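Local structure of FERM, RhoGEF and pleckstrin domain protein 2 (6D21) at residues L20-L30 against L59-K67; T202-L213 against F216-W227. The protein probably acts as a guanine nucleotide exchange factor that activates RAC1 in semaphorin and integrin signalling, the chain here being a FERM domain probably involved in membrane targeting. One frame throughout, in Å; residues are numbered along the deposited sequence.

Interaction 1: L20-L30 against L59-K67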
loop_
_atom_site.group_PDB
_atom_site.type_symbol
_atom_site.label_atom_id
_atom_site.label_comp_id
_atom_site.label_asym_id
_atom_site.label_seq_id
_atom_site.Cartn_x
_atom_site.Cartn_y
_atom_site.Cartn_z
ATOM N N LEU A 20 6.166 -23.121 10.546
ATOM C CA LEU A 20 5.875 -22.518 11.839
ATOM C C LEU A 20 5.070 -23.477 12.677
ATOM O O LEU A 20 4.350 -24.313 12.140
ATOM C CB LEU A 20 5.093 -21.214 11.682
ATOM C CG LEU A 20 5.815 -19.933 11.289
ATOM C CD1 LEU A 20 5.945 -19.845 9.788
ATOM C CD2 LEU A 20 5.069 -18.723 11.835
ATOM N N GLU A 21 5.172 -23.362 13.994
ATOM C CA GLU A 21 4.343 -24.195 14.854
ATOM C C GLU A 21 2.905 -23.687 14.813
ATOM O O GLU A 21 2.662 -22.530 14.480
ATOM C CB GLU A 21 4.872 -24.208 16.288
ATOM C CG GLU A 21 4.974 -22.831 16.923
ATOM C CD GLU A 21 5.030 -22.894 18.439
ATOM O OE1 GLU A 21 4.796 -23.988 19.003
ATOM O OE2 GLU A 21 5.306 -21.850 19.066
ATOM N N SER A 22 1.964 -24.560 15.151
ATOM C CA SER A 22 0.541 -24.241 15.111
ATOM C C SER A 22 0.133 -23.212 16.177
ATOM O O SER A 22 -0.979 -22.688 16.151
ATOM C CB SER A 22 -0.279 -25.524 15.282
ATOM O OG SER A 22 -1.652 -25.238 15.474
ATOM N N LYS A 23 1.029 -22.936 17.118
ATOM C CA LYS A 23 0.757 -21.961 18.166
ATOM C C LYS A 23 1.176 -20.552 17.750
ATOM O O LYS A 23 1.064 -19.615 18.543
ATOM C CB LYS A 23 1.483 -22.346 19.464
ATOM C CG LYS A 23 0.838 -23.453 20.285
ATOM C CD LYS A 23 1.455 -23.489 21.673
ATOM C CE LYS A 23 1.371 -24.869 22.335
ATOM N NZ LYS A 23 0.110 -25.617 22.062
ATOM N N ALA A 24 1.655 -20.399 16.519
ATOM C CA ALA A 24 2.274 -19.146 16.095
ATOM C C ALA A 24 1.324 -17.945 16.035
ATOM O O ALA A 24 0.220 -18.021 15.502
ATOM C CB ALA A 24 2.940 -19.332 14.734
ATOM N N ASP A 25 1.780 -16.826 16.582
ATOM C CA ASP A 25 1.097 -15.551 16.422
ATOM C C ASP A 25 1.342 -15.016 15.009
ATOM O O ASP A 25 2.060 -15.628 14.219
ATOM C CB ASP A 25 1.577 -14.565 17.496
ATOM C CG ASP A 25 3.082 -14.294 17.433
ATOM O OD1 ASP A 25 3.704 -14.499 16.372
ATOM O OD2 ASP A 25 3.648 -13.891 18.475
ATOM N N GLY A 26 0.756 -13.877 14.683
ATOM C CA GLY A 26 1.060 -13.255 13.413
ATOM C C GLY A 26 2.484 -12.718 13.420
ATOM O O GLY A 26 3.150 -12.677 12.381
ATOM N N GLN A 27 2.957 -12.325 14.605
ATOM C CA GLN A 27 4.258 -11.669 14.738
ATOM C C GLN A 27 5.413 -12.607 14.368
ATOM O O GLN A 27 6.403 -12.179 13.786
ATOM C CB GLN A 27 4.456 -11.157 16.165
ATOM C CG GLN A 27 5.734 -10.318 16.332
ATOM C CD GLN A 27 5.763 -9.118 15.390
ATOM O OE1 GLN A 27 4.897 -8.247 15.453
ATOM N NE2 GLN A 27 6.753 -9.078 14.505
ATOM N N LEU A 28 5.268 -13.883 14.717
ATOM C CA LEU A 28 6.270 -14.900 14.407
ATOM C C LEU A 28 6.450 -15.045 12.892
ATOM O O LEU A 28 7.580 -15.084 12.398
ATOM C CB LEU A 28 5.883 -16.247 15.040
ATOM C CG LEU A 28 6.880 -17.407 15.007
ATOM C CD1 LEU A 28 8.240 -17.009 15.575
ATOM C CD2 LEU A 28 6.304 -18.585 15.753
ATOM N N LEU A 29 5.343 -15.107 12.154
ATOM C CA LEU A 29 5.416 -15.202 10.702
ATOM C C LEU A 29 6.057 -13.943 10.091
ATOM O O LEU A 29 6.890 -14.039 9.190
ATOM C CB LEU A 29 4.026 -15.427 10.113
ATOM C CG LEU A 29 3.945 -15.493 8.587
ATOM C CD1 LEU A 29 4.789 -16.663 8.057
ATOM C CD2 LEU A 29 2.492 -15.613 8.141
ATOM N N LEU A 30 5.646 -12.767 10.569
ATOM C CA LEU A 30 6.238 -11.498 10.130
ATOM C C LEU A 30 7.737 -11.481 10.347
ATOM O O LEU A 30 8.501 -11.093 9.451
ATOM C CB LEU A 30 5.612 -10.310 10.869
ATOM C CG LEU A 30 4.278 -9.711 10.408
ATOM C CD1 LEU A 30 3.607 -8.991 11.567
ATOM C CD2 LEU A 30 4.479 -8.745 9.254
ATOM N N LEU A 59 -2.953 -9.246 8.329
ATOM C CA LEU A 59 -2.653 -10.163 9.419
ATOM C C LEU A 59 -2.394 -9.371 10.706
ATOM O O LEU A 59 -1.549 -8.474 10.750
ATOM C CB LEU A 59 -1.444 -11.033 9.069
ATOM C CG LEU A 59 -1.041 -12.154 10.025
ATOM C CD1 LEU A 59 -2.086 -13.265 10.084
ATOM C CD2 LEU A 59 0.305 -12.720 9.615
ATOM N N ASP A 60 -3.140 -9.707 11.743
ATOM C CA ASP A 60 -2.941 -9.157 13.074
ATOM C C ASP A 60 -1.791 -9.886 13.767
ATOM O O ASP A 60 -1.890 -11.086 14.055
ATOM C CB ASP A 60 -4.239 -9.294 13.882
ATOM C CG ASP A 60 -4.174 -8.627 15.251
ATOM O OD1 ASP A 60 -3.070 -8.315 15.758
ATOM O OD2 ASP A 60 -5.262 -8.434 15.835
ATOM N N PRO A 61 -0.712 -9.159 14.078
ATOM C CA PRO A 61 0.479 -9.805 14.649
ATOM C C PRO A 61 0.292 -10.340 16.072
ATOM O O PRO A 61 1.099 -11.147 16.532
ATOM C CB PRO A 61 1.541 -8.691 14.618
ATOM C CG PRO A 61 0.805 -7.416 14.396
ATOM C CD PRO A 61 -0.511 -7.727 13.777
ATOM N N SER A 62 -0.762 -9.922 16.759
ATOM C CA SER A 62 -0.915 -10.287 18.170
ATOM C C SER A 62 -1.840 -11.482 18.372
ATOM O O SER A 62 -1.913 -12.056 19.465
ATOM C CB SER A 62 -1.422 -9.086 18.968
ATOM O OG SER A 62 -2.537 -8.489 18.329
ATOM N N LYS A 63 -2.539 -11.857 17.308
ATOM C CA LYS A 63 -3.443 -13.002 17.339
ATOM C C LYS A 63 -2.794 -14.240 16.717
ATOM O O LYS A 63 -1.885 -14.134 15.883
ATOM C CB LYS A 63 -4.732 -12.678 16.590
ATOM C CG LYS A 63 -5.620 -11.637 17.249
ATOM C CD LYS A 63 -6.974 -11.599 16.537
ATOM C CE LYS A 63 -7.897 -10.523 17.091
ATOM N NZ LYS A 63 -7.451 -10.008 18.416
ATOM N N LEU A 64 -3.277 -15.408 17.118
ATOM C CA LEU A 64 -2.874 -16.661 16.509
ATOM C C LEU A 64 -3.281 -16.659 15.052
ATOM O O LEU A 64 -4.372 -16.197 14.710
ATOM C CB LEU A 64 -3.518 -17.849 17.218
ATOM C CG LEU A 64 -3.146 -18.041 18.682
ATOM C CD1 LEU A 64 -3.783 -19.309 19.195
ATOM C CD2 LEU A 64 -1.642 -18.088 18.836
ATOM N N ILE A 65 -2.412 -17.182 14.197
ATOM C CA ILE A 65 -2.715 -17.256 12.783
ATOM C C ILE A 65 -3.934 -18.137 12.553
ATOM O O ILE A 65 -4.819 -17.763 11.780
ATOM C CB ILE A 65 -1.535 -17.793 11.987
ATOM C CG1 ILE A 65 -0.338 -16.857 12.150
ATOM C CG2 ILE A 65 -1.913 -17.945 10.518
ATOM C CD1 ILE A 65 0.913 -17.360 11.487
ATOM N N VAL A 66 -3.999 -19.278 13.247
ATOM C CA VAL A 66 -5.105 -20.230 13.060
ATOM C C VAL A 66 -6.462 -19.657 13.476
ATOM O O VAL A 66 -7.506 -20.173 13.086
ATOM C CB VAL A 66 -4.880 -21.572 13.836
ATOM C CG1 VAL A 66 -3.848 -22.445 13.130
ATOM C CG2 VAL A 66 -4.509 -21.335 15.305
ATOM N N LYS A 67 -6.443 -18.598 14.271
ATOM C CA LYS A 67 -7.664 -17.904 14.654
ATOM C C LYS A 67 -8.077 -16.821 13.645
ATOM O O LYS A 67 -9.126 -16.204 13.795
ATOM C CB LYS A 67 -7.496 -17.269 16.040
ATOM C CG LYS A 67 -7.625 -18.239 17.211
ATOM C CD LYS A 67 -7.979 -17.501 18.507
ATOM C CE LYS A 67 -8.471 -18.463 19.586
ATOM N NZ LYS A 67 -8.972 -17.752 20.801
HETATM O O HOH W 1 -1.493 -20.122 14.771
#

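Interaction 2: T202-L213 against F216-W227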
loop_
_atom_site.group_PDB
_atom_site.type_symbol
_atom_site.label_atom_id
_atom_site.label_comp_id
_atom_site.label_asym_id
_atom_site.label_seq_id
_atom_site.Cartn_x
_atom_site.Cartn_y
_atom_site.Cartn_z
ATOM N N THR A 202 -23.892 11.982 0.628
ATOM C CA THR A 202 -22.919 12.011 -0.457
ATOM C C THR A 202 -21.856 10.937 -0.262
ATOM O O THR A 202 -21.223 10.864 0.791
ATOM C CB THR A 202 -22.238 13.396 -0.565
ATOM O OG1 THR A 202 -23.220 14.387 -0.913
ATOM C CG2 THR A 202 -21.126 13.383 -1.618
ATOM N N LYS A 203 -21.675 10.106 -1.285
ATOM C CA LYS A 203 -20.665 9.052 -1.275
ATOM C C LYS A 203 -19.273 9.653 -1.229
ATOM O O LYS A 203 -18.935 10.520 -2.030
ATOM C CB LYS A 203 -20.810 8.160 -2.508
ATOM C CG LYS A 203 -21.142 6.710 -2.202
ATOM C CD LYS A 203 -22.414 6.599 -1.391
ATOM C CE LYS A 203 -23.124 5.284 -1.668
ATOM N NZ LYS A 203 -24.546 5.329 -1.232
ATOM N N ILE A 204 -18.462 9.210 -0.280
ATOM C CA ILE A 204 -17.086 9.677 -0.222
ATOM C C ILE A 204 -16.148 8.537 0.154
ATOM O O ILE A 204 -16.588 7.436 0.463
ATOM C CB ILE A 204 -16.919 10.853 0.775
ATOM C CG1 ILE A 204 -17.531 10.506 2.130
ATOM C CG2 ILE A 204 -17.525 12.141 0.213
ATOM C CD1 ILE A 204 -16.538 9.912 3.098
ATOM N N ASN A 205 -14.851 8.802 0.106
ATOM C CA ASN A 205 -13.868 7.829 0.558
ATOM C C ASN A 205 -13.004 8.412 1.654
ATOM O O ASN A 205 -12.549 9.556 1.543
ATOM C CB ASN A 205 -12.992 7.356 -0.603
ATOM C CG ASN A 205 -13.790 6.624 -1.662
ATOM O OD1 ASN A 205 -14.208 5.481 -1.455
ATOM N ND2 ASN A 205 -14.027 7.288 -2.794
ATOM N N LEU A 206 -12.806 7.630 2.716
ATOM C CA LEU A 206 -11.911 8.007 3.808
ATOM C C LEU A 206 -10.576 7.315 3.622
ATOM O O LEU A 206 -10.498 6.209 3.078
ATOM C CB LEU A 206 -12.504 7.645 5.184
ATOM C CG LEU A 206 -13.821 8.333 5.563
ATOM C CD1 LEU A 206 -14.291 7.924 6.964
ATOM C CD2 LEU A 206 -13.655 9.848 5.462
ATOM N N ALA A 207 -9.519 7.972 4.080
ATOM C CA ALA A 207 -8.206 7.375 4.037
ATOM C C ALA A 207 -7.360 7.961 5.152
ATOM O O ALA A 207 -7.645 9.052 5.671
ATOM C CB ALA A 207 -7.545 7.603 2.665
ATOM N N VAL A 208 -6.312 7.239 5.517
ATOM C CA VAL A 208 -5.408 7.713 6.552
ATOM C C VAL A 208 -3.994 7.616 6.004
ATOM O O VAL A 208 -3.677 6.705 5.230
ATOM C CB VAL A 208 -5.575 6.916 7.880
ATOM C CG1 VAL A 208 -5.273 5.414 7.675
ATOM C CG2 VAL A 208 -4.716 7.537 8.997
ATOM N N ALA A 209 -3.159 8.579 6.380
ATOM C CA ALA A 209 -1.792 8.660 5.885
ATOM C C ALA A 209 -0.902 9.315 6.927
ATOM O O ALA A 209 -1.373 9.654 8.014
ATOM C CB ALA A 209 -1.755 9.426 4.586
ATOM N N HIS A 210 0.377 9.505 6.594
ATOM C CA HIS A 210 1.373 9.944 7.577
ATOM C C HIS A 210 1.000 11.245 8.283
ATOM O O HIS A 210 1.389 11.453 9.431
ATOM C CB HIS A 210 2.757 10.106 6.923
ATOM C CG HIS A 210 2.774 11.054 5.768
ATOM N ND1 HIS A 210 2.950 12.415 5.918
ATOM C CD2 HIS A 210 2.637 10.835 4.439
ATOM C CE1 HIS A 210 2.917 12.993 4.730
ATOM N NE2 HIS A 210 2.723 12.057 3.816
ATOM N N MET A 211 0.235 12.103 7.608
ATOM C CA MET A 211 -0.089 13.425 8.159
ATOM C C MET A 211 -1.424 13.444 8.904
ATOM O O MET A 211 -1.704 14.369 9.673
ATOM C CB MET A 211 -0.126 14.472 7.040
ATOM C CG MET A 211 -1.446 14.524 6.247
ATOM S SD MET A 211 -1.890 13.072 5.253
ATOM C CE MET A 211 -0.672 13.124 3.933
ATOM N N GLY A 212 -2.271 12.451 8.648
ATOM C CA GLY A 212 -3.586 12.439 9.262
ATOM C C GLY A 212 -4.656 11.852 8.367
ATOM O O GLY A 212 -4.368 10.969 7.558
ATOM N N LEU A 213 -5.895 12.323 8.501
ATOM C CA LEU A 213 -6.984 11.714 7.727
ATOM C C LEU A 213 -7.269 12.492 6.445
ATOM O O LEU A 213 -7.061 13.704 6.372
ATOM C CB LEU A 213 -8.257 11.594 8.565
ATOM C CG LEU A 213 -8.403 10.294 9.366
ATOM C CD1 LEU A 213 -7.384 10.194 10.499
ATOM C CD2 LEU A 213 -9.794 10.159 9.914
ATOM N N PHE A 216 -12.040 11.887 0.390
ATOM C CA PHE A 216 -12.124 11.948 -1.061
ATOM C C PHE A 216 -13.552 11.869 -1.534
ATOM O O PHE A 216 -14.361 11.144 -0.964
ATOM C CB PHE A 216 -11.336 10.814 -1.696
ATOM C CG PHE A 216 -9.853 10.983 -1.626
ATOM C CD1 PHE A 216 -9.151 10.602 -0.490
ATOM C CD2 PHE A 216 -9.151 11.486 -2.711
ATOM C CE1 PHE A 216 -7.779 10.734 -0.433
ATOM C CE2 PHE A 216 -7.780 11.622 -2.666
ATOM C CZ PHE A 216 -7.085 11.249 -1.524
ATOM N N GLN A 217 -13.853 12.618 -2.587
ATOM C CA GLN A 217 -15.091 12.436 -3.332
ATOM C C GLN A 217 -14.682 11.964 -4.706
ATOM O O GLN A 217 -14.088 12.725 -5.468
ATOM C CB GLN A 217 -15.904 13.726 -3.409
ATOM C CG GLN A 217 -17.312 13.546 -3.942
ATOM C CD GLN A 217 -18.125 14.832 -3.901
ATOM O OE1 GLN A 217 -17.628 15.888 -3.497
ATOM N NE2 GLN A 217 -19.384 14.745 -4.315
ATOM N N GLY A 218 -14.972 10.704 -5.017
ATOM C CA GLY A 218 -14.405 10.092 -6.198
ATOM C C GLY A 218 -12.908 9.992 -5.984
ATOM O O GLY A 218 -12.476 9.464 -4.960
ATOM N N HIS A 219 -12.118 10.506 -6.929
ATOM C CA HIS A 219 -10.657 10.473 -6.816
ATOM C C HIS A 219 -10.071 11.849 -6.539
ATOM O O HIS A 219 -8.853 12.043 -6.597
ATOM C CB HIS A 219 -10.030 9.891 -8.081
ATOM C CG HIS A 219 -10.115 8.400 -8.166
ATOM N ND1 HIS A 219 -9.017 7.582 -8.005
ATOM C CD2 HIS A 219 -11.166 7.577 -8.390
ATOM C CE1 HIS A 219 -9.386 6.320 -8.134
ATOM N NE2 HIS A 219 -10.685 6.289 -8.364
ATOM N N THR A 220 -10.940 12.808 -6.240
ATOM C CA THR A 220 -10.488 14.147 -5.910
ATOM C C THR A 220 -10.583 14.360 -4.396
ATOM O O THR A 220 -11.612 14.107 -3.770
ATOM C CB THR A 220 -11.293 15.229 -6.665
ATOM O OG1 THR A 220 -12.685 15.078 -6.385
ATOM C CG2 THR A 220 -11.084 15.093 -8.169
ATOM N N LYS A 221 -9.480 14.808 -3.818
ATOM C CA LYS A 221 -9.381 14.982 -2.385
ATOM C C LYS A 221 -10.076 16.260 -1.968
ATOM O O LYS A 221 -9.689 17.340 -2.397
ATOM C CB LYS A 221 -7.914 15.005 -1.962
ATOM C CG LYS A 221 -7.692 15.003 -0.463
ATOM C CD LYS A 221 -6.245 15.365 -0.130
ATOM C CE LYS A 221 -5.254 14.453 -0.838
ATOM N NZ LYS A 221 -3.846 14.714 -0.380
ATOM N N ILE A 222 -11.101 16.131 -1.131
ATOM C CA ILE A 222 -11.867 17.282 -0.656
ATOM C C ILE A 222 -11.290 17.912 0.614
ATOM O O ILE A 222 -11.515 19.091 0.876
ATOM C CB ILE A 222 -13.337 16.900 -0.377
ATOM C CG1 ILE A 222 -13.874 16.021 -1.499
ATOM C CG2 ILE A 222 -14.199 18.141 -0.246
ATOM C CD1 ILE A 222 -13.916 16.731 -2.832
ATOM N N ASN A 223 -10.543 17.139 1.401
ATOM C CA ASN A 223 -10.083 17.647 2.693
ATOM C C ASN A 223 -9.004 16.817 3.364
ATOM O O ASN A 223 -8.922 15.618 3.150
ATOM C CB ASN A 223 -11.269 17.769 3.648
ATOM C CG ASN A 223 -11.327 19.119 4.321
ATOM O OD1 ASN A 223 -10.310 19.640 4.789
ATOM N ND2 ASN A 223 -12.515 19.703 4.360
ATOM N N THR A 224 -8.192 17.481 4.184
ATOM C CA THR A 224 -7.156 16.836 4.980
ATOM C C THR A 224 -7.176 17.338 6.421
ATOM O O THR A 224 -7.041 18.541 6.672
ATOM C CB THR A 224 -5.752 17.080 4.391
ATOM O OG1 THR A 224 -5.649 16.451 3.101
ATOM C CG2 THR A 224 -4.682 16.511 5.320
ATOM N N PHE A 225 -7.343 16.413 7.365
ATOM C CA PHE A 225 -7.304 16.749 8.789
ATOM C C PHE A 225 -6.013 16.247 9.404
ATOM O O PHE A 225 -5.838 15.042 9.620
ATOM C CB PHE A 225 -8.511 16.155 9.516
ATOM C CG PHE A 225 -9.821 16.488 8.859
ATOM C CD1 PHE A 225 -10.309 17.783 8.884
ATOM C CD2 PHE A 225 -10.550 15.511 8.193
ATOM C CE1 PHE A 225 -11.518 18.105 8.268
ATOM C CE2 PHE A 225 -11.757 15.824 7.573
ATOM C CZ PHE A 225 -12.237 17.124 7.610
ATOM N N ASN A 226 -5.099 17.175 9.664
ATOM C CA ASN A 226 -3.816 16.837 10.254
ATOM C C ASN A 226 -4.013 16.301 11.648
ATOM O O ASN A 226 -5.015 16.613 12.294
ATOM C CB ASN A 226 -2.897 18.054 10.292
ATOM C CG ASN A 226 -2.627 18.618 8.922
ATOM O OD1 ASN A 226 -2.105 17.928 8.046
ATOM N ND2 ASN A 226 -3.006 19.874 8.715
ATOM N N TRP A 227 -3.060 15.499 12.111
ATOM C CA TRP A 227 -3.129 14.963 13.467
ATOM C C TRP A 227 -3.309 16.065 14.497
ATOM O O TRP A 227 -4.052 15.897 15.464
ATOM C CB TRP A 227 -1.877 14.164 13.812
ATOM C CG TRP A 227 -1.610 12.998 12.935
ATOM C CD1 TRP A 227 -0.498 12.795 12.175
ATOM C CD2 TRP A 227 -2.463 11.864 12.716
ATOM N NE1 TRP A 227 -0.595 11.600 11.504
ATOM C CE2 TRP A 227 -1.793 11.011 11.814
ATOM C CE3 TRP A 227 -3.720 11.487 13.194
ATOM C CZ2 TRP A 227 -2.337 9.800 11.386
ATOM C CZ3 TRP A 227 -4.262 10.280 12.760
ATOM C CH2 TRP A 227 -3.572 9.454 11.871
#

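Interaction 1: L20-L30 against L59-K67
I65 reaches A24, D25 and L29 through an extended chain: CG1 lies anti to the carbonyl carbon (chi1 -61°) and CD1 continues straight on, which carries the methyl to the first turn of helix 26-36. There CD1 meets L29 CB at 3.9 Å, the two side chains crossing at about a right angle, and A24 CB and L20 CD2 lie a little farther off. L29, with CG anti to its own backbone N (chi1 178°), turns CD2 onto L59 CD2, again crosswise. L30 CD1 rests on P61 CB at 3.7 Å, while the bent chain of Q27 brings OE1 to the same proline carbon. The backbones are stitched by a single bridge between D25 and L64. I65 N donates almost straight to A24 O (3.1 Å), G26 N gives a weak bond to K63 O, and Q27 N meets P61 O at 2.9 Å, in the carbonyl plane on a lone pair. All this belongs to the ubiquitin-like N-terminal lobe of the FERM domain: the turn leading from strand 15-21 into helix 26-36 is held against the long connection that follows strand 56-58, and L29 and L59 both continue inward onto L47 and F77 of the sheet. D25 sits at the N-cap, its OD1 facing L28 N, a capping bond modelled very short. G26 CA, with no side chain in the way, passes 3.7 Å from D60 O and against L59 CD2. A water ties the rest of the seam, donating to S22 O and A24 O and accepting from V66 N. Within the 59-67 loop D60 OD1 accepts from S62 N, an Asx turn, and from S62 OG (2.6 Å) on the same face of its carboxylate.

Interaction 2: T202-L213 against F216-W227
W227 closes the end of an antiparallel meander, strands 203-209, 212-217 and 220-226 of the PH-like C-terminal lobe, by lying across the tight turn from A209 to G212. Its CB and CG pass M211 O, which sits over one face of the indole, 3.2 Å from CD1. Beside it, G212 CA stands over the centre of the six-membered ring, a CH-pi contact 3.6 Å from the centroid; the backbone angles of G212 by themselves call for glycine. NE1 donates to H210 O at 2.9 Å, with the oxygen in the ring plane but the indole nitrogen 54° out of the carbonyl plane. Farther round the rim CZ2 approaches A209 O, CH2 meets V208 CG2 at 3.6 Å and CZ3 touches L213 CD1; H277 of helix 263-281 adds an edge-to-face ring. The backbone holds the same corner: W227 N bonds to M211 O, and L213 and F225 form a hydrogen-bonded pair. At the other end N205 and F216 make a second such pair, N205 N donating to F216 O at 2.6 Å, while N205 ND2 adds a weak bond to G218 O.

In the fold
The two interactions come in series along the chain and sit in different lobes of the FERM domain, with centres 32 Å apart and nearest atoms about 15 Å apart. Interaction 1 belongs to the ubiquitin-like N-terminal lobe, where it joins the beginning of helix 26-36 to the connection between strands 56-58 and 76-81. Interaction 2 lies in the PH-like C-terminal lobe, at the end of its seven-strand antiparallel sheet that carries 220-226 as an outermost strand, and it packs partly against helix 263-281. The helices from 94-110 to 172-183 intervene in sequence. Neither sheet nor helix is shared, and each contact is made wholly within its own lobe of this FERM domain.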